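Long-range contact in type C neurotoxin (PDB 3PME), which probably binds gangliosides and membrane lipids on nerve cells through this receptor-binding domain of a botulinum C/D mosaic neurotoxin: residues E236-A250 / L258-P272. Numbering follows the deposited sequence.
Sequences EYYMINYNYIDRYIA and LVQYSDISKLYTKNP. With SO4 (sulfate ion), chain C.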
ATOM      1  N   GLU A 236     -16.447  -0.086  -0.726  1.00 19.65           N
ATOM      2  CA  GLU A 236     -16.526  -0.196  -2.172  1.00 18.02           C
ATOM      3  C   GLU A 236     -15.130  -0.202  -2.770  1.00 18.18           C
ATOM      4  O   GLU A 236     -14.281   0.622  -2.415  1.00 21.28           O
ATOM      5  CB  GLU A 236     -17.374   0.929  -2.767  1.00 21.61           C
ATOM      6  CG  GLU A 236     -18.845   0.742  -2.429  1.00 19.56           C
ATOM      7  CD  GLU A 236     -19.762   1.746  -3.106  1.00 25.12           C
ATOM      8  OE1 GLU A 236     -19.273   2.563  -3.908  1.00 28.41           O
ATOM      9  OE2 GLU A 236     -20.982   1.696  -2.828  1.00 23.74           O
ATOM     10  N   TYR A 237     -14.903  -1.138  -3.680  1.00 17.11           N
ATOM     11  CA  TYR A 237     -13.634  -1.203  -4.410  1.00 17.62           C
ATOM     12  C   TYR A 237     -13.865  -1.339  -5.888  1.00 19.73           C
ATOM     13  O   TYR A 237     -14.746  -2.096  -6.308  1.00 19.07           O
ATOM     14  CB  TYR A 237     -12.806  -2.414  -3.978  1.00 17.96           C
ATOM     15  CG  TYR A 237     -12.357  -2.341  -2.549  1.00 17.64           C
ATOM     16  CD1 TYR A 237     -11.354  -1.455  -2.163  1.00 17.66           C
ATOM     17  CD2 TYR A 237     -12.923  -3.159  -1.586  1.00 17.30           C
ATOM     18  CE1 TYR A 237     -10.936  -1.383  -0.826  1.00 16.44           C
ATOM     19  CE2 TYR A 237     -12.518  -3.092  -0.271  1.00 19.00           C
ATOM     20  CZ  TYR A 237     -11.528  -2.208   0.107  1.00 19.11           C
ATOM     21  OH  TYR A 237     -11.141  -2.159   1.423  1.00 18.03           O
ATOM     22  N   TYR A 238     -13.070  -0.637  -6.685  1.00 17.90           N
ATOM     23  CA  TYR A 238     -12.989  -0.959  -8.099  1.00 17.34           C
ATOM     24  C   TYR A 238     -12.021  -2.114  -8.207  1.00 18.13           C
ATOM     25  O   TYR A 238     -10.798  -1.952  -8.024  1.00 18.51           O
ATOM     26  CB  TYR A 238     -12.538   0.250  -8.914  1.00 18.43           C
ATOM     27  CG  TYR A 238     -13.468   1.434  -8.739  1.00 17.62           C
ATOM     28  CD1 TYR A 238     -14.649   1.532  -9.483  1.00 21.32           C
ATOM     29  CD2 TYR A 238     -13.188   2.431  -7.810  1.00 19.58           C
ATOM     30  CE1 TYR A 238     -15.509   2.609  -9.311  1.00 21.42           C
ATOM     31  CE2 TYR A 238     -14.042   3.512  -7.639  1.00 23.27           C
ATOM     32  CZ  TYR A 238     -15.199   3.587  -8.388  1.00 22.43           C
ATOM     33  OH  TYR A 238     -16.042   4.662  -8.208  1.00 28.25           O
ATOM     34  N   MET A 239     -12.575  -3.295  -8.443  1.00 16.65           N
ATOM     35  CA  MET A 239     -11.782  -4.506  -8.545  1.00 16.78           C
ATOM     36  C   MET A 239     -11.128  -4.580  -9.918  1.00 18.25           C
ATOM     37  O   MET A 239     -11.809  -4.491 -10.934  1.00 19.07           O
ATOM     38  CB  MET A 239     -12.667  -5.723  -8.306  1.00 18.01           C
ATOM     39  CG  MET A 239     -11.944  -7.049  -8.397  1.00 18.03           C
ATOM     40  SD  MET A 239     -13.103  -8.373  -7.985  1.00 21.52           S
ATOM     41  CE  MET A 239     -12.034  -9.806  -8.078  1.00 23.13           C
ATOM     42  N   ILE A 240      -9.807  -4.711  -9.945  1.00 17.85           N
ATOM     43  CA  ILE A 240      -9.093  -4.817 -11.204  1.00 18.86           C
ATOM     44  C   ILE A 240      -8.167  -6.021 -11.237  1.00 17.26           C
ATOM     45  O   ILE A 240      -7.650  -6.469 -10.209  1.00 19.36           O
ATOM     46  CB  ILE A 240      -8.258  -3.545 -11.518  1.00 19.05           C
ATOM     47  CG1 ILE A 240      -7.291  -3.236 -10.373  1.00 20.33           C
ATOM     48  CG2 ILE A 240      -9.182  -2.359 -11.794  1.00 19.57           C
ATOM     49  CD1 ILE A 240      -6.119  -2.339 -10.790  1.00 23.61           C
ATOM     50  N   ASN A 241      -7.970  -6.547 -12.433  1.00 18.67           N
ATOM     51  CA  ASN A 241      -6.880  -7.458 -12.675  1.00 18.70           C
ATOM     52  C   ASN A 241      -5.587  -6.665 -12.866  1.00 20.23           C
ATOM     53  O   ASN A 241      -5.589  -5.607 -13.491  1.00 22.17           O
ATOM     54  CB  ASN A 241      -7.159  -8.293 -13.915  1.00 18.84           C
ATOM     55  CG  ASN A 241      -6.142  -9.382 -14.103  1.00 20.92           C
ATOM     56  OD1 ASN A 241      -5.151  -9.209 -14.812  1.00 22.48           O
ATOM     57  ND2 ASN A 241      -6.356 -10.507 -13.433  1.00 21.21           N
ATOM     58  N   TYR A 242      -4.492  -7.185 -12.326  1.00 21.35           N
ATOM     59  CA  TYR A 242      -3.190  -6.546 -12.459  1.00 22.53           C
ATOM     60  C   TYR A 242      -2.922  -6.085 -13.888  1.00 25.22           C
ATOM     61  O   TYR A 242      -2.346  -5.016 -14.113  1.00 26.30           O
ATOM     62  CB  TYR A 242      -2.116  -7.551 -12.032  1.00 20.30           C
ATOM     63  CG  TYR A 242      -0.718  -7.005 -11.907  1.00 23.42           C
ATOM     64  CD1 TYR A 242       0.103  -6.885 -13.017  1.00 26.30           C
ATOM     65  CD2 TYR A 242      -0.212  -6.654 -10.671  1.00 27.46           C
ATOM     66  CE1 TYR A 242       1.394  -6.404 -12.896  1.00 29.13           C
ATOM     67  CE2 TYR A 242       1.075  -6.171 -10.538  1.00 32.10           C
ATOM     68  CZ  TYR A 242       1.866  -6.044 -11.654  1.00 30.41           C
ATOM     69  OH  TYR A 242       3.148  -5.562 -11.519  1.00 36.03           O
ATOM     70  N   ASN A 243      -3.345  -6.890 -14.857  1.00 22.28           N
ATOM     71  CA  ASN A 243      -3.030  -6.624 -16.255  1.00 24.56           C
ATOM     72  C   ASN A 243      -3.903  -5.557 -16.913  1.00 25.17           C
ATOM     73  O   ASN A 243      -3.552  -5.038 -17.973  1.00 26.96           O
ATOM     74  CB  ASN A 243      -3.096  -7.916 -17.078  1.00 24.58           C
ATOM     75  CG  ASN A 243      -1.979  -8.896 -16.739  1.00 22.83           C
ATOM     76  OD1 ASN A 243      -0.993  -8.534 -16.088  1.00 26.13           O
ATOM     77  ND2 ASN A 243      -2.119 -10.140 -17.193  1.00 23.07           N
ATOM     78  N   TYR A 244      -5.049  -5.250 -16.304  1.00 22.79           N
ATOM     79  CA  TYR A 244      -6.044  -4.395 -16.946  1.00 22.02           C
ATOM     80  C   TYR A 244      -6.587  -3.292 -16.017  1.00 23.87           C
ATOM     81  O   TYR A 244      -7.772  -3.273 -15.699  1.00 23.39           O
ATOM     82  CB  TYR A 244      -7.178  -5.278 -17.506  1.00 22.51           C
ATOM     83  CG  TYR A 244      -6.653  -6.417 -18.354  1.00 22.95           C
ATOM     84  CD1 TYR A 244      -5.953  -6.162 -19.532  1.00 23.90           C
ATOM     85  CD2 TYR A 244      -6.812  -7.745 -17.963  1.00 23.46           C
ATOM     86  CE1 TYR A 244      -5.440  -7.190 -20.304  1.00 26.07           C
ATOM     87  CE2 TYR A 244      -6.312  -8.785 -18.732  1.00 23.82           C
ATOM     88  CZ  TYR A 244      -5.624  -8.499 -19.902  1.00 26.63           C
ATOM     89  OH  TYR A 244      -5.120  -9.517 -20.670  1.00 31.17           O
ATOM     90  N   ILE A 245      -5.723  -2.353 -15.623  1.00 23.12           N
ATOM     91  CA  ILE A 245      -6.080  -1.317 -14.650  1.00 24.41           C
ATOM     92  C   ILE A 245      -7.080  -0.298 -15.202  1.00 24.45           C
ATOM     93  O   ILE A 245      -7.717   0.440 -14.444  1.00 27.89           O
ATOM     94  CB  ILE A 245      -4.820  -0.571 -14.136  1.00 25.00           C
ATOM     95  CG1 ILE A 245      -5.156   0.309 -12.925  1.00 32.02           C
ATOM     96  CG2 ILE A 245      -4.210   0.258 -15.253  1.00 31.32           C
ATOM     97  CD1 ILE A 245      -3.942   0.871 -12.209  1.00 32.55           C
ATOM     98  N   ASP A 246      -7.229  -0.278 -16.525  1.00 26.39           N
ATOM     99  CA  ASP A 246      -8.128   0.667 -17.180  1.00 25.15           C
ATOM    100  C   ASP A 246      -9.467   0.047 -17.567  1.00 23.33           C
ATOM    101  O   ASP A 246     -10.210   0.636 -18.346  1.00 22.18           O
ATOM    102  CB  ASP A 246      -7.471   1.251 -18.436  1.00 28.47           C
ATOM    103  CG  ASP A 246      -7.079   0.183 -19.448  1.00 30.75           C
ATOM    104  OD1 ASP A 246      -6.988  -1.006 -19.078  1.00 30.63           O
ATOM    105  OD2 ASP A 246      -6.835   0.538 -20.621  1.00 34.24           O
ATOM    106  N   ARG A 247      -9.761  -1.134 -17.032  1.00 21.38           N
ATOM    107  CA  ARG A 247     -11.031  -1.791 -17.329  1.00 18.63           C
ATOM    108  C   ARG A 247     -11.848  -1.947 -16.072  1.00 20.15           C
ATOM    109  O   ARG A 247     -11.297  -2.073 -14.978  1.00 20.95           O
ATOM    110  CB  ARG A 247     -10.809  -3.153 -17.984  1.00 21.83           C
ATOM    111  CG  ARG A 247     -10.070  -3.050 -19.299  1.00 24.33           C
ATOM    112  CD  ARG A 247     -10.062  -4.327 -20.115  1.00 22.54           C
ATOM    113  NE  ARG A 247      -9.539  -3.971 -21.431  1.00 30.53           N
ATOM    114  CZ  ARG A 247     -10.274  -3.777 -22.521  1.00 26.12           C
ATOM    115  NH1 ARG A 247     -11.590  -3.990 -22.524  1.00 24.37           N
ATOM    116  NH2 ARG A 247      -9.673  -3.419 -23.645  1.00 31.27           N
ATOM    117  N   TYR A 248     -13.171  -1.934 -16.247  1.00 19.90           N
ATOM    118  CA  TYR A 248     -14.110  -2.149 -15.153  1.00 19.98           C
ATOM    119  C   TYR A 248     -14.924  -3.403 -15.437  1.00 21.07           C
ATOM    120  O   TYR A 248     -14.975  -3.867 -16.578  1.00 21.06           O
ATOM    121  CB  TYR A 248     -15.037  -0.936 -14.959  1.00 19.40           C
ATOM    122  CG  TYR A 248     -16.012  -0.643 -16.085  1.00 20.32           C
ATOM    123  CD1 TYR A 248     -15.657   0.184 -17.151  1.00 21.88           C
ATOM    124  CD2 TYR A 248     -17.301  -1.152 -16.049  1.00 22.10           C
ATOM    125  CE1 TYR A 248     -16.558   0.476 -18.161  1.00 24.00           C
ATOM    126  CE2 TYR A 248     -18.212  -0.863 -17.050  1.00 21.72           C
ATOM    127  CZ  TYR A 248     -17.835  -0.046 -18.102  1.00 25.38           C
ATOM    128  OH  TYR A 248     -18.729   0.249 -19.113  1.00 25.09           O
ATOM    129  N   ILE A 249     -15.555  -3.944 -14.399  1.00 17.40           N
ATOM    130  CA  ILE A 249     -16.352  -5.162 -14.519  1.00 18.37           C
ATOM    131  C   ILE A 249     -17.779  -4.809 -14.923  1.00 20.10           C
ATOM    132  O   ILE A 249     -18.426  -3.983 -14.279  1.00 20.42           O
ATOM    133  CB  ILE A 249     -16.363  -5.943 -13.192  1.00 19.76           C
ATOM    134  CG1 ILE A 249     -14.925  -6.253 -12.774  1.00 19.50           C
ATOM    135  CG2 ILE A 249     -17.193  -7.222 -13.327  1.00 20.40           C
ATOM    136  CD1 ILE A 249     -14.799  -6.869 -11.402  1.00 20.34           C
ATOM    137  N   ALA A 250     -18.256  -5.425 -16.000  1.00 20.03           N
ATOM    138  CA  ALA A 250     -19.616  -5.179 -16.480  1.00 23.55           C
ATOM    139  C   ALA A 250     -20.341  -6.466 -16.849  1.00 20.29           C
ATOM    140  O   ALA A 250     -19.751  -7.379 -17.409  1.00 19.42           O
ATOM    141  CB  ALA A 250     -19.578  -4.257 -17.687  1.00 23.82           C
ATOM    142  N   LEU A 258     -14.605  -7.523 -18.810  1.00 18.86           N
ATOM    143  CA  LEU A 258     -13.851  -6.327 -18.462  1.00 20.42           C
ATOM    144  C   LEU A 258     -13.910  -5.325 -19.606  1.00 19.14           C
ATOM    145  O   LEU A 258     -13.403  -5.587 -20.697  1.00 20.73           O
ATOM    146  CB  LEU A 258     -12.393  -6.680 -18.136  1.00 19.46           C
ATOM    147  CG  LEU A 258     -12.186  -7.824 -17.129  1.00 19.16           C
ATOM    148  CD1 LEU A 258     -10.695  -8.050 -16.823  1.00 20.83           C
ATOM    149  CD2 LEU A 258     -12.973  -7.573 -15.849  1.00 19.18           C
ATOM    150  N   VAL A 259     -14.516  -4.179 -19.335  1.00 20.82           N
ATOM    151  CA  VAL A 259     -14.756  -3.144 -20.333  1.00 22.58           C
ATOM    152  C   VAL A 259     -13.853  -1.932 -20.086  1.00 21.69           C
ATOM    153  O   VAL A 259     -13.661  -1.504 -18.944  1.00 20.88           O
ATOM    154  CB  VAL A 259     -16.216  -2.679 -20.245  1.00 22.15           C
ATOM    155  CG1 VAL A 259     -16.472  -1.499 -21.186  1.00 27.63           C
ATOM    156  CG2 VAL A 259     -17.165  -3.845 -20.534  1.00 23.90           C
ATOM    157  N   GLN A 260     -13.295  -1.362 -21.149  1.00 23.78           N
ATOM    158  CA  GLN A 260     -12.444  -0.195 -20.956  1.00 24.37           C
ATOM    159  C   GLN A 260     -13.276   1.008 -20.534  1.00 24.51           C
ATOM    160  O   GLN A 260     -14.281   1.324 -21.166  1.00 24.60           O
ATOM    161  CB  GLN A 260     -11.662   0.134 -22.225  1.00 25.75           C
ATOM    162  CG  GLN A 260     -10.531   1.127 -21.983  1.00 28.17           C
ATOM    163  CD  GLN A 260      -9.658   1.314 -23.198  1.00 31.86           C
ATOM    164  OE1 GLN A 260     -10.147   1.621 -24.285  1.00 33.74           O
ATOM    165  NE2 GLN A 260      -8.357   1.126 -23.024  1.00 32.47           N
ATOM    166  N   TYR A 261     -12.862   1.672 -19.456  1.00 21.34           N
ATOM    167  CA  TYR A 261     -13.545   2.876 -19.012  1.00 21.26           C
ATOM    168  C   TYR A 261     -13.329   3.986 -20.030  1.00 24.81           C
ATOM    169  O   TYR A 261     -12.273   4.059 -20.674  1.00 24.79           O
ATOM    170  CB  TYR A 261     -13.039   3.303 -17.635  1.00 22.03           C
ATOM    171  CG  TYR A 261     -13.813   4.438 -17.003  1.00 23.30           C
ATOM    172  CD1 TYR A 261     -15.175   4.327 -16.748  1.00 23.58           C
ATOM    173  CD2 TYR A 261     -13.170   5.607 -16.630  1.00 25.54           C
ATOM    174  CE1 TYR A 261     -15.870   5.370 -16.159  1.00 24.92           C
ATOM    175  CE2 TYR A 261     -13.847   6.643 -16.045  1.00 27.83           C
ATOM    176  CZ  TYR A 261     -15.195   6.527 -15.811  1.00 26.41           C
ATOM    177  OH  TYR A 261     -15.855   7.577 -15.221  1.00 31.33           O
ATOM    178  N   SER A 262     -14.329   4.844 -20.180  1.00 23.95           N
ATOM    179  CA  SER A 262     -14.279   5.886 -21.207  1.00 26.77           C
ATOM    180  C   SER A 262     -13.132   6.876 -21.008  1.00 24.96           C
ATOM    181  O   SER A 262     -12.610   7.394 -21.982  1.00 25.31           O
ATOM    182  CB  SER A 262     -15.607   6.631 -21.285  1.00 27.13           C
ATOM    183  OG  SER A 262     -15.880   7.297 -20.068  1.00 31.48           O
ATOM    184  N   ASP A 263     -12.754   7.149 -19.760  1.00 23.87           N
ATOM    185  CA  ASP A 263     -11.584   7.982 -19.501  1.00 23.55           C
ATOM    186  C   ASP A 263     -10.442   7.083 -19.073  1.00 25.59           C
ATOM    187  O   ASP A 263     -10.405   6.592 -17.939  1.00 26.31           O
ATOM    188  CB  ASP A 263     -11.867   9.057 -18.446  1.00 21.22           C
ATOM    189  CG  ASP A 263     -10.675   9.989 -18.217  1.00 26.01           C
ATOM    190  OD1 ASP A 263      -9.526   9.592 -18.511  1.00 25.53           O
ATOM    191  OD2 ASP A 263     -10.891  11.122 -17.739  1.00 28.28           O
ATOM    192  N   ILE A 264      -9.510   6.890 -20.001  1.00 24.93           N
ATOM    193  CA  ILE A 264      -8.383   5.981 -19.851  1.00 27.24           C
ATOM    194  C   ILE A 264      -7.396   6.386 -18.756  1.00 29.34           C
ATOM    195  O   ILE A 264      -6.560   5.583 -18.344  1.00 37.07           O
ATOM    196  CB  ILE A 264      -7.633   5.853 -21.202  1.00 30.86           C
ATOM    197  CG1 ILE A 264      -8.174   4.666 -21.990  1.00 35.79           C
ATOM    198  CG2 ILE A 264      -6.123   5.746 -20.997  1.00 36.26           C
ATOM    199  CD1 ILE A 264      -9.583   4.849 -22.453  1.00 32.77           C
ATOM    200  N   SER A 265      -7.491   7.623 -18.281  1.00 27.32           N
ATOM    201  CA  SER A 265      -6.552   8.140 -17.283  1.00 31.19           C
ATOM    202  C   SER A 265      -7.062   8.042 -15.844  1.00 31.04           C
ATOM    203  O   SER A 265      -6.377   8.460 -14.908  1.00 34.34           O
ATOM    204  CB  SER A 265      -6.200   9.600 -17.588  1.00 33.12           C
ATOM    205  OG  SER A 265      -7.256  10.476 -17.228  1.00 32.99           O
ATOM    206  N   LYS A 266      -8.260   7.497 -15.660  1.00 24.92           N
ATOM    207  CA  LYS A 266      -8.880   7.488 -14.338  1.00 23.75           C
ATOM    208  C   LYS A 266      -8.832   6.131 -13.650  1.00 20.75           C
ATOM    209  O   LYS A 266      -9.036   5.090 -14.290  1.00 23.54           O
ATOM    210  CB  LYS A 266     -10.333   7.963 -14.424  1.00 23.91           C
ATOM    211  CG  LYS A 266     -10.482   9.446 -14.696  1.00 28.75           C
ATOM    212  CD  LYS A 266     -11.895   9.791 -15.118  1.00 34.39           C
ATOM    213  CE  LYS A 266     -12.925   9.465 -14.048  1.00 38.50           C
ATOM    214  NZ  LYS A 266     -14.279   9.928 -14.476  1.00 34.66           N
ATOM    215  N   LEU A 267      -8.567   6.145 -12.344  1.00 19.72           N
ATOM    216  CA  LEU A 267      -8.623   4.928 -11.541  1.00 21.55           C
ATOM    217  C   LEU A 267     -10.021   4.607 -11.040  1.00 20.90           C
ATOM    218  O   LEU A 267     -10.365   3.443 -10.844  1.00 21.18           O
ATOM    219  CB  LEU A 267      -7.703   5.051 -10.330  1.00 21.27           C
ATOM    220  CG  LEU A 267      -6.216   5.170 -10.610  1.00 24.46           C
ATOM    221  CD1 LEU A 267      -5.493   5.305  -9.294  1.00 23.89           C
ATOM    222  CD2 LEU A 267      -5.767   3.932 -11.364  1.00 27.13           C
ATOM    223  N   TYR A 268     -10.823   5.631 -10.772  1.00 19.47           N
ATOM    224  CA  TYR A 268     -12.148   5.394 -10.234  1.00 20.90           C
ATOM    225  C   TYR A 268     -13.091   5.332 -11.416  1.00 23.89           C
ATOM    226  O   TYR A 268     -13.399   6.360 -12.029  1.00 24.12           O
ATOM    227  CB  TYR A 268     -12.566   6.493  -9.256  1.00 20.75           C
ATOM    228  CG  TYR A 268     -11.593   6.727  -8.116  1.00 19.84           C
ATOM    229  CD1 TYR A 268     -10.905   5.671  -7.525  1.00 19.31           C
ATOM    230  CD2 TYR A 268     -11.389   8.007  -7.616  1.00 20.04           C
ATOM    231  CE1 TYR A 268     -10.024   5.895  -6.477  1.00 20.11           C
ATOM    232  CE2 TYR A 268     -10.511   8.240  -6.567  1.00 21.58           C
ATOM    233  CZ  TYR A 268      -9.834   7.183  -6.007  1.00 19.70           C
ATOM    234  OH  TYR A 268      -8.968   7.433  -4.957  1.00 19.94           O
ATOM    235  N   THR A 269     -13.541   4.118 -11.726  1.00 19.61           N
ATOM    236  CA  THR A 269     -14.236   3.846 -12.983  1.00 20.35           C
ATOM    237  C   THR A 269     -15.746   3.640 -12.755  1.00 20.86           C
ATOM    238  O   THR A 269     -16.454   4.595 -12.442  1.00 24.03           O
ATOM    239  CB  THR A 269     -13.599   2.648 -13.719  1.00 18.41           C
ATOM    240  OG1 THR A 269     -13.614   1.500 -12.860  1.00 18.69           O
ATOM    241  CG2 THR A 269     -12.137   2.970 -14.110  1.00 21.07           C
ATOM    242  N   LYS A 270     -16.226   2.406 -12.896  1.00 19.52           N
ATOM    243  CA  LYS A 270     -17.651   2.092 -12.744  1.00 21.62           C
ATOM    244  C   LYS A 270     -17.855   0.752 -12.044  1.00 20.47           C
ATOM    245  O   LYS A 270     -16.951  -0.097 -12.015  1.00 18.82           O
ATOM    246  CB  LYS A 270     -18.318   2.004 -14.126  1.00 25.64           C
ATOM    247  CG  LYS A 270     -18.283   3.274 -14.938  1.00 32.54           C
ATOM    248  CD  LYS A 270     -18.996   3.071 -16.264  1.00 31.73           C
ATOM    249  CE  LYS A 270     -20.273   2.292 -16.058  1.00 33.75           C
ATOM    250  NZ  LYS A 270     -21.266   2.566 -17.137  1.00 41.60           N
ATOM    251  N   ASN A 271     -19.072   0.550 -11.534  1.00 20.56           N
ATOM    252  CA  ASN A 271     -19.473  -0.720 -10.929  1.00 19.33           C
ATOM    253  C   ASN A 271     -18.526  -1.247  -9.846  1.00 17.13           C
ATOM    254  O   ASN A 271     -18.064  -2.381  -9.922  1.00 19.64           O
ATOM    255  CB  ASN A 271     -19.664  -1.804 -12.000  1.00 18.33           C
ATOM    256  CG  ASN A 271     -20.634  -1.386 -13.090  1.00 18.80           C
ATOM    257  OD1 ASN A 271     -21.543  -0.583 -12.861  1.00 22.91           O
ATOM    258  ND2 ASN A 271     -20.459  -1.946 -14.279  1.00 19.74           N
ATOM    259  N   PRO A 272     -18.267  -0.448  -8.815  1.00 16.22           N
ATOM    260  CA  PRO A 272     -17.480  -0.991  -7.712  1.00 18.39           C
ATOM    261  C   PRO A 272     -18.191  -2.163  -7.067  1.00 18.64           C
ATOM    262  O   PRO A 272     -19.432  -2.242  -7.078  1.00 20.52           O
ATOM    263  CB  PRO A 272     -17.380   0.188  -6.735  1.00 19.06           C
ATOM    264  CG  PRO A 272     -18.603   1.013  -7.033  1.00 20.47           C
ATOM    265  CD  PRO A 272     -18.787   0.898  -8.522  1.00 19.00           C
TER
HETATM  266  S   SO4 C   2     -22.210  -1.052 -17.916  0.50 25.53           S
HETATM  267  O1  SO4 C   2     -21.084  -0.959 -18.847  0.50 25.86           O
HETATM  268  O2  SO4 C   2     -21.750  -1.273 -16.557  0.50 22.42           O
HETATM  269  O3  SO4 C   2     -22.957   0.203 -17.965  0.50 34.01           O
HETATM  270  O4  SO4 C   2     -23.083  -2.159 -18.308  0.50 29.67           O
HETATM  271  O   HOH W   1     -18.473   4.467  -9.636  1.00 29.89           O
HETATM  272  O   HOH W   2     -15.388  -3.577  -9.368  1.00 17.76           O
HETATM  273  O   HOH W   3      -9.362   1.151 -12.175  1.00 21.20           O
HETATM  274  O   HOH W   4      -6.967   3.147 -14.728  1.00 31.73           O
HETATM  275  O   HOH W   5     -11.537  -0.242 -12.986  1.00 21.12           O
HETATM  276  O   HOH W   6     -15.586  -2.460 -11.940  1.00 20.11           O
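Asn271 ND2 is held by two acceptors: it donates to the backbone oxygen Ile249 O at 2.9 Å, which lies in the amide plane, and to O2 of a sulfate ion at 2.7 Å. The sulfate, probably taken from the crystallisation liquor, also accepts from Tyr248 OH and Lys270 NZ, and Tyr299 OH, outside the two segments, is a further hydrogen-bond partner. The Tyr248 ring is sandwiched: Val259 CB lies over one face, 4.0 Å from the centroid, and Lys270 CB over the opposite face, while Tyr261 CA and the sulfate meet its edge. A chi1 of 66° sets the ring between its own backbone N and carbonyl carbon, and Val259 runs alongside it in the same direction. The lysine chain then bends at chi3 (43°), its amine joining the tyrosine hydroxyl at the anion.

Tyr248 and Val259 form a hydrogen-bonded pair of the antiparallel hairpin 247-252/255-260. Next to it, Arg247 NH1 reaches Leu258 O at 3.0 Å, tilted from the carbonyl plane, and its guanidinium also makes a cation-pi contact with Tyr384. Where Asp246 precedes the first strand and Gln260 ends the second, Gln260 NE2 donates to Asp246 OD2 from above the carboxylate plane (2.9 Å).

The returning loop is packed by Tyr238, with Tyr268 CA and Thr269 N over one face of its ring and Pro272 CB over the other. Nearby, water 3 bridges Ile245 O and Leu267 O, and water 5 joins Arg247 O to Thr269 OG1. This contact thus ties the hairpin and the loop after it to the preceding strand 238-241 within the C-terminal trefoil-family domain. Two tyrosine hydroxyls, an amide and an amine converge on the sulfate, forming a site able to hold an anion, at least under the crystallisation conditions, and the lysine charge, in direct contact with it, would probably favour binding.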